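Local coordinates for L-ribulose 3-epimerase (Mesorhizobium loti, PDB 3VYL) that catalyses the reversible C3 epimerisation of ketoses, most efficiently of L-ribulose, in a TIM barrel that binds manganese, at the interface of chains A and B. Coordinates in Å, arbitrary orientation; residue numbers count along the deposited sequence, not the author numbering. Chains: chain A/B, L-ribulose 3-epimerase.

The interface of chains A and B. Residues chain A 272, 275-276, 279; chain B 272, 275-276, 279.
Both copies of Leu279 hold CG anti to the backbone N (chi1 -164° in A:Leu279, similar in B:Leu279), and a second torsion of 53° in A:Leu279, again much the same in its twin, spreads the two methyls toward the opposite chain. Each His272 likewise has CG anti to its N, which swings the imidazole out to meet the partner leucine. The site is a two-fold symmetric apolar crossing of the long C-terminal helices, residues 266-292, of two xylose isomerase-like TIM barrels, and it forms part of a larger interface in the deposited tetramer. This pairing may be the one in solution, which the structure alone does not show. Each leucine buries 89 Å², far more than any neighbour here.

The branched end of leucine suits this place because its two methyls do different work. CD1 of A:Leu279 lies over one face of the B:His272 imidazole, offset toward its rim and 3.6 Å from CE1, the two side chains crossing obliquely. In the twin, CD1 of B:Leu279 stands over a face of A:His272 but beyond the rim, 3.9 Å from a different ring carbon, CD2. The imidazoles are modelled flipped by about half a turn, a difference weakly determined at this resolution. Histidine suits the spot by offering a flat, partly apolar surface. CD2 of each leucine instead presses on the partner's backbone, 3.8 Å from CA of B:Phe276 on one side and equally far from CA of A:Phe276 on the other.

The small methyl of alanine suits position 275, as it likely lets the partner leucine come close to the helix backbone; A:Ala275 CB lies 4.0 Å from B:Leu279 CD1. The Phe276 rings point away from the partner helix, leaving their main chain as the floor. Near the two-fold axis the leucines meet tip to tip, CD2 of A:Leu279 lying 4.1 Å from CD2 of B:Leu279.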
loop_
_atom_site.group_PDB
_atom_site.type_symbol
_atom_site.label_atom_id
_atom_site.label_comp_id
_atom_site.label_asym_id
_atom_site.label_seq_id
_atom_site.Cartn_x
_atom_site.Cartn_y
_atom_site.Cartn_z
ATOM N N HIS A 272 -8.931 14.231 -15.853
ATOM C CA HIS A 272 -8.384 13.664 -14.614
ATOM C C HIS A 272 -7.550 12.439 -14.884
ATOM O O HIS A 272 -6.453 12.285 -14.343
ATOM C CB HIS A 272 -9.502 13.321 -13.646
ATOM C CG HIS A 272 -9.031 12.639 -12.390
ATOM N ND1 HIS A 272 -8.826 11.305 -12.319
ATOM C CD2 HIS A 272 -8.736 13.148 -11.130
ATOM C CE1 HIS A 272 -8.429 10.987 -11.078
ATOM N NE2 HIS A 272 -8.377 12.114 -10.354
ATOM N N ALA A 275 -4.178 13.514 -16.336
ATOM C CA ALA A 275 -3.229 14.028 -15.364
ATOM C C ALA A 275 -2.672 12.887 -14.511
ATOM O O ALA A 275 -1.471 12.860 -14.204
ATOM C CB ALA A 275 -3.880 15.083 -14.486
ATOM N N PHE A 276 -3.551 11.947 -14.148
ATOM C CA PHE A 276 -3.205 10.848 -13.258
ATOM C C PHE A 276 -2.183 9.937 -13.929
ATOM O O PHE A 276 -1.153 9.606 -13.339
ATOM C CB PHE A 276 -4.466 10.070 -12.871
ATOM C CG PHE A 276 -4.257 9.014 -11.811
ATOM C CD1 PHE A 276 -3.770 7.754 -12.142
ATOM C CD2 PHE A 276 -4.610 9.266 -10.481
ATOM C CE1 PHE A 276 -3.616 6.778 -11.165
ATOM C CE2 PHE A 276 -4.444 8.295 -9.498
ATOM C CZ PHE A 276 -3.949 7.050 -9.844
ATOM N N LEU A 279 1.143 12.301 -14.570
ATOM C CA LEU A 279 1.898 12.449 -13.335
ATOM C C LEU A 279 2.462 11.114 -12.849
ATOM O O LEU A 279 3.661 11.002 -12.597
ATOM C CB LEU A 279 1.026 13.085 -12.251
ATOM C CG LEU A 279 1.737 13.647 -11.024
ATOM C CD1 LEU A 279 2.853 14.614 -11.409
ATOM C CD2 LEU A 279 0.718 14.320 -10.113
ATOM N N HIS B 272 5.856 20.046 -9.829
ATOM C CA HIS B 272 5.507 18.634 -9.570
ATOM C C HIS B 272 4.779 18.426 -8.260
ATOM O O HIS B 272 3.788 17.697 -8.210
ATOM C CB HIS B 272 6.740 17.738 -9.633
ATOM C CG HIS B 272 6.444 16.270 -9.380
ATOM N ND1 HIS B 272 6.383 15.358 -10.373
ATOM C CD2 HIS B 272 6.200 15.574 -8.195
ATOM C CE1 HIS B 272 6.104 14.148 -9.856
ATOM N NE2 HIS B 272 6.000 14.277 -8.527
ATOM N N ALA B 275 1.151 19.853 -8.366
ATOM C CA ALA B 275 0.281 18.994 -9.125
ATOM C C ALA B 275 -0.015 17.752 -8.298
ATOM O O ALA B 275 -1.134 17.238 -8.308
ATOM C CB ALA B 275 0.925 18.625 -10.450
ATOM N N PHE B 276 0.997 17.293 -7.562
ATOM C CA PHE B 276 0.872 16.090 -6.752
ATOM C C PHE B 276 -0.155 16.288 -5.643
ATOM O O PHE B 276 -1.040 15.459 -5.465
ATOM C CB PHE B 276 2.219 15.684 -6.159
ATOM C CG PHE B 276 2.210 14.317 -5.527
ATOM C CD1 PHE B 276 2.618 13.199 -6.253
ATOM C CD2 PHE B 276 1.784 14.141 -4.205
ATOM C CE1 PHE B 276 2.610 11.933 -5.677
ATOM C CE2 PHE B 276 1.771 12.880 -3.626
ATOM C CZ PHE B 276 2.186 11.775 -4.367
ATOM N N LEU B 279 -3.978 17.168 -7.280
ATOM C CA LEU B 279 -4.600 15.955 -7.788
ATOM C C LEU B 279 -4.904 14.981 -6.655
ATOM O O LEU B 279 -5.987 14.389 -6.612
ATOM C CB LEU B 279 -3.699 15.293 -8.822
ATOM C CG LEU B 279 -4.339 14.329 -9.817
ATOM C CD1 LEU B 279 -5.330 15.045 -10.726
ATOM C CD2 LEU B 279 -3.248 13.652 -10.630
#